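Local coordinates for CELL division protein FTSZ homolog 1 (Methanocaldococcus jannaschii, PDB 1W58), which binds and hydrolyses GTP and polymerises in a GTP-dependent manner into the contractile Z ring at the future site of cell division, at the interface of chains A and B. Residues are numbered along the deposited sequence; one frame, centred on the assembly and turned at random. Chains: chain A/B, CELL division protein FTSZ homolog 1.

Contact 1: the interface of chains A and B. Residues chain A 86, 89-90, 93-94; chain B 32, 123.
B:Tyr32, on the N-terminal helix 24-33 of one FtsZ subunit, reaches across to the loop that follows strand 83-86 in the tubulin/FtsZ-type GTPase domain of its neighbour. Its CG stands anti to the backbone N (chi1 174°), and the ring projects from the helix with the hydroxyl leading. At the tip, OH of B:Tyr32 lies 2.6 Å from the backbone carbonyl O of A:Lys89, a hydrogen bond in which the hydroxyl must be the donor. The same lysine also touches the ring from above: its aliphatic chain, bent at chi3 (-68°), lays CD of A:Lys89 over one face, 4.0 Å from the centroid of the B:Tyr32 ring and displaced toward the rim on the CE1 side. Over the same face, beyond the opposite rim, methyl CD2 of A:Leu86 sits 3.8 Å from CD2 of B:Tyr32, the two side chains crossing at about a right angle. The hydrogen bond should fix where the tip lies, while the methylene and methyl on the face should hinder rotation of the ring. The carbonyl carbon of A:Arg93 lies at the ring edge, in plane, and O of A:Arg93 is 3.7 Å from CE2 of B:Tyr32. Farther out, water 1 links the chains, 3.1 Å from carboxylate OD2 of B:Asp123 and 2.8 Å from the backbone O of A:Lys90. Ammonium NZ of A:Lys90 stays 7.0 Å from OD2 of B:Asp123, too far for a salt bridge.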
# COMPACT_ATOMS: atom_id res chain seq x y z
N LEU A 86 -1.10 -19.61 -5.72
CA LEU A 86 -1.90 -20.26 -4.69
C LEU A 86 -2.21 -19.12 -3.73
O LEU A 86 -1.31 -18.59 -3.10
CB LEU A 86 -1.09 -21.34 -3.97
CG LEU A 86 -1.80 -22.20 -2.91
CD1 LEU A 86 -2.86 -23.08 -3.59
CD2 LEU A 86 -0.75 -23.08 -2.17
N LYS A 89 -2.59 -18.88 1.34
CA LYS A 89 -1.76 -19.93 1.94
C LYS A 89 -1.81 -20.04 3.46
O LYS A 89 -1.69 -21.14 4.01
CB LYS A 89 -0.31 -19.78 1.50
CG LYS A 89 -0.12 -20.31 0.10
CD LYS A 89 1.32 -20.60 -0.23
CE LYS A 89 2.15 -19.35 -0.31
NZ LYS A 89 3.51 -19.66 -0.85
N LYS A 90 -2.00 -18.94 4.16
CA LYS A 90 -2.06 -18.98 5.60
C LYS A 90 -3.47 -19.27 6.09
O LYS A 90 -3.66 -19.96 7.11
CB LYS A 90 -1.56 -17.66 6.17
CG LYS A 90 -0.14 -17.37 5.73
CD LYS A 90 0.27 -15.96 6.10
CE LYS A 90 1.66 -15.65 5.58
NZ LYS A 90 1.81 -14.17 5.47
N ARG A 93 -5.29 -23.85 3.54
CA ARG A 93 -3.89 -24.22 3.43
C ARG A 93 -3.67 -25.04 2.20
O ARG A 93 -3.15 -26.15 2.26
CB ARG A 93 -3.44 -24.98 4.68
CG ARG A 93 -3.32 -24.07 5.91
CD ARG A 93 -2.90 -24.84 7.16
NE ARG A 93 -3.94 -25.77 7.62
CZ ARG A 93 -3.74 -26.74 8.51
NH1 ARG A 93 -2.54 -26.93 9.04
NH2 ARG A 93 -4.76 -27.53 8.87
N GLY A 94 -4.08 -24.46 1.07
CA GLY A 94 -3.98 -25.12 -0.21
C GLY A 94 -5.09 -26.15 -0.28
O GLY A 94 -5.11 -26.98 -1.17
N TYR B 32 4.79 -27.43 -0.91
CA TYR B 32 4.03 -26.68 0.06
C TYR B 32 3.08 -27.62 0.80
O TYR B 32 2.89 -27.49 2.01
CB TYR B 32 3.19 -25.59 -0.62
CG TYR B 32 2.27 -24.90 0.34
CD1 TYR B 32 2.75 -23.95 1.24
CD2 TYR B 32 0.92 -25.24 0.40
CE1 TYR B 32 1.92 -23.35 2.17
CE2 TYR B 32 0.08 -24.65 1.33
CZ TYR B 32 0.58 -23.71 2.21
OH TYR B 32 -0.26 -23.12 3.15
N ASP B 123 3.51 -17.85 9.55
CA ASP B 123 2.18 -18.39 9.82
C ASP B 123 1.71 -17.76 11.12
O ASP B 123 0.52 -17.57 11.33
CB ASP B 123 2.22 -19.91 10.04
CG ASP B 123 2.44 -20.71 8.76
OD1 ASP B 123 3.51 -21.34 8.63
OD2 ASP B 123 1.53 -20.72 7.89
O HOH W 1 -1.49 -21.12 8.49

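Contact 2: the interface of chains A and B. Residues chain A 73-74, 77, 93-94; chain B 30, 33.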
# COMPACT_ATOMS: atom_id res chain seq x y z
N ALA A 73 -4.88 -26.26 -3.88
CA ALA A 73 -3.64 -26.66 -4.52
C ALA A 73 -3.76 -27.73 -5.62
O ALA A 73 -3.15 -27.61 -6.69
CB ALA A 73 -2.67 -27.12 -3.46
N GLN A 74 -4.54 -28.78 -5.37
CA GLN A 74 -4.69 -29.85 -6.34
C GLN A 74 -5.22 -29.34 -7.66
O GLN A 74 -4.73 -29.73 -8.73
CB GLN A 74 -5.63 -30.93 -5.82
CG GLN A 74 -5.20 -31.58 -4.50
CD GLN A 74 -4.23 -32.73 -4.69
OE1 GLN A 74 -3.01 -32.57 -4.56
NE2 GLN A 74 -4.77 -33.91 -5.02
N ILE A 77 -2.55 -27.49 -9.43
CA ILE A 77 -1.53 -28.40 -10.00
C ILE A 77 -1.95 -28.94 -11.37
O ILE A 77 -1.16 -28.95 -12.31
CB ILE A 77 -1.24 -29.65 -9.12
CG1 ILE A 77 -0.75 -29.25 -7.72
CG2 ILE A 77 -0.19 -30.50 -9.78
CD1 ILE A 77 0.57 -28.60 -7.70
N ARG A 93 -5.29 -23.85 3.54
CA ARG A 93 -3.89 -24.22 3.43
C ARG A 93 -3.67 -25.04 2.20
O ARG A 93 -3.15 -26.15 2.26
CB ARG A 93 -3.44 -24.98 4.68
CG ARG A 93 -3.32 -24.07 5.91
CD ARG A 93 -2.90 -24.84 7.16
NE ARG A 93 -3.94 -25.77 7.62
CZ ARG A 93 -3.74 -26.74 8.51
NH1 ARG A 93 -2.54 -26.93 9.04
NH2 ARG A 93 -4.76 -27.53 8.87
N GLY A 94 -4.08 -24.46 1.07
CA GLY A 94 -3.98 -25.12 -0.21
C GLY A 94 -5.09 -26.15 -0.28
O GLY A 94 -5.11 -26.98 -1.17
N LEU B 30 3.59 -28.72 -4.82
CA LEU B 30 3.59 -30.03 -4.15
C LEU B 30 4.34 -29.93 -2.81
O LEU B 30 3.85 -30.37 -1.77
CB LEU B 30 4.26 -31.10 -5.03
CG LEU B 30 3.51 -31.96 -6.07
CD1 LEU B 30 2.02 -32.06 -5.76
CD2 LEU B 30 3.70 -31.39 -7.44
N LEU B 33 2.46 -28.54 0.07
CA LEU B 33 1.53 -29.45 0.71
C LEU B 33 2.24 -30.35 1.74
O LEU B 33 1.61 -30.81 2.69
CB LEU B 33 0.81 -30.30 -0.35
CG LEU B 33 -0.22 -29.55 -1.20
CD1 LEU B 33 -0.76 -30.46 -2.28
CD2 LEU B 33 -1.36 -29.05 -0.32
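With CG anti to its carbonyl carbon (chi1 -72°) and chi2 extended at 175°, B:Leu33 turns its forked end toward A:Ala73; A:Gln74, bent at chi2 (-85°), swings its amide end round to meet the same leucine. The fork of B:Leu33 faces the alanine methyl with both branches: CB of A:Ala73 is 3.9 Å from CD2 and 4.0 Å from CD1 of B:Leu33. CD1 of B:Leu33 also meets the amide oxygen of the glutamine, OE1 of A:Gln74 standing 3.8 Å away, so a polar atom rests against a methyl without a bond between them. No polar pair bridges the chains in this patch; it is held by van der Waals contact and buried apolar surface. On the other branch, CD2 of B:Leu33 lies 4.3 Å from the backbone O of A:Arg93, a looser flank. One helical turn back, B:Leu30 is met at its backbone: methyl CD1 of A:Ile77 is 4.2 Å from N of B:Leu30. B:Leu33 buries more surface than any other residue of this patch. In the fold, the patch joins the last turn of the N-terminal helix 24-33 of chain B to the short helix 73-77 of the chain A GTPase domain, with the loop at A:Arg93 and A:Gly94 alongside.

Contact 3: the interface of chains A and B. Residues chain A 76-77, 84, 86; chain B 26, 29-30.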
# COMPACT_ATOMS: atom_id res chain seq x y z
N LEU A 76 -5.00 -26.35 -8.80
CA LEU A 76 -3.98 -25.51 -9.40
C LEU A 76 -2.90 -26.37 -10.06
O LEU A 76 -2.39 -26.02 -11.12
CB LEU A 76 -3.36 -24.59 -8.33
CG LEU A 76 -2.68 -23.30 -8.78
CD1 LEU A 76 -3.66 -22.50 -9.64
CD2 LEU A 76 -2.25 -22.48 -7.56
N ILE A 77 -2.55 -27.49 -9.43
CA ILE A 77 -1.53 -28.40 -10.00
C ILE A 77 -1.95 -28.94 -11.37
O ILE A 77 -1.16 -28.95 -12.31
CB ILE A 77 -1.24 -29.65 -9.12
CG1 ILE A 77 -0.75 -29.25 -7.72
CG2 ILE A 77 -0.19 -30.50 -9.78
CD1 ILE A 77 0.57 -28.60 -7.70
N LYS A 84 0.87 -19.48 -12.19
CA LYS A 84 -0.05 -19.98 -11.17
C LYS A 84 0.21 -19.32 -9.83
O LYS A 84 1.36 -19.11 -9.44
CB LYS A 84 0.10 -21.48 -11.01
CG LYS A 84 0.01 -22.27 -12.30
CD LYS A 84 0.13 -23.77 -11.98
CE LYS A 84 0.08 -24.62 -13.22
NZ LYS A 84 0.05 -26.06 -12.86
N LEU A 86 -1.10 -19.61 -5.72
CA LEU A 86 -1.90 -20.26 -4.69
C LEU A 86 -2.21 -19.12 -3.73
O LEU A 86 -1.31 -18.59 -3.10
CB LEU A 86 -1.09 -21.34 -3.97
CG LEU A 86 -1.80 -22.20 -2.91
CD1 LEU A 86 -2.86 -23.08 -3.59
CD2 LEU A 86 -0.75 -23.08 -2.17
N ASP B 26 4.87 -26.24 -10.33
CA ASP B 26 4.16 -27.41 -9.84
C ASP B 26 4.91 -28.08 -8.67
O ASP B 26 4.30 -28.42 -7.66
CB ASP B 26 3.94 -28.40 -10.99
CG ASP B 26 2.94 -27.90 -12.02
OD1 ASP B 26 2.77 -28.55 -13.07
OD2 ASP B 26 2.30 -26.86 -11.78
N LEU B 29 4.42 -26.14 -5.63
CA LEU B 29 3.08 -26.33 -5.09
C LEU B 29 2.98 -27.65 -4.30
O LEU B 29 2.36 -27.69 -3.23
CB LEU B 29 2.07 -26.31 -6.23
CG LEU B 29 1.24 -25.06 -6.53
CD1 LEU B 29 1.74 -23.87 -5.73
CD2 LEU B 29 1.26 -24.79 -8.02
N LEU B 30 3.59 -28.72 -4.82
CA LEU B 30 3.59 -30.03 -4.15
C LEU B 30 4.34 -29.93 -2.81
O LEU B 30 3.85 -30.37 -1.77
CB LEU B 30 4.26 -31.10 -5.03
CG LEU B 30 3.51 -31.96 -6.07
CD1 LEU B 30 2.02 -32.06 -5.76
CD2 LEU B 30 3.70 -31.39 -7.44
O HOH W 2 0.77 -28.04 -15.21
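A:Lys84 and B:Asp26 form a salt bridge between the tubulin/FtsZ-type GTPase domain of chain A and the N-terminal helix 24-33 of chain B. Ammonium NZ of A:Lys84 donates a hydrogen bond of 2.6 Å to carboxylate OD2 of B:Asp26, meeting it on the syn side and 15° out of the carboxylate plane. Water 2 spans the other branch, 3.2 Å from NZ of A:Lys84 and 3.0 Å from OD1 of B:Asp26. Beside this polar pair, A:Ile77 and B:Leu29 run antiparallel alongside each other and bury the most surface of the patch, although the exact placing of the A:Ile77 methyl CD1 against B:Leu29 is doubtful. A looser apolar rim follows, with CD1 of B:Leu29 4.2 Å from CB of A:Leu86 and CD2 of B:Leu29 at the same distance from CD2 of A:Leu76. In the second shell, the backbone O of A:Leu76 accepts a 3.0 Å bond from NZ of A:Lys84, with a C=O...N angle of 147°. The lysine chain leaves strand 83-86 extended beyond CG, its chi2 to chi4 all near 180°, which carries NZ to the end of helix 73-77. An alanine in place of A:Lys84 would probably leave the carboxylate of B:Asp26 without its charged mate and the carbonyl of A:Leu76 without this donor.

All three contacts draw on helix 24-33 of chain B, and contact 1 adds B:Asp123. Between the centres of their C-alpha atoms, contacts 1 and 2 are about 8 Å apart, contacts 2 and 3 about 6 Å, and contacts 1 and 3 about 11 Å. Contacts 1 and 2 share A:Arg93 and A:Gly94, contacts 1 and 3 A:Leu86, and contacts 2 and 3 A:Ile77 and B:Leu30, making one continuous surface with an apolar middle. FtsZ is a homodimer that polymerises, but the deposited assembly holds three copies and this interface lacks exact two-fold symmetry, so it may not be that of the dimer or filament.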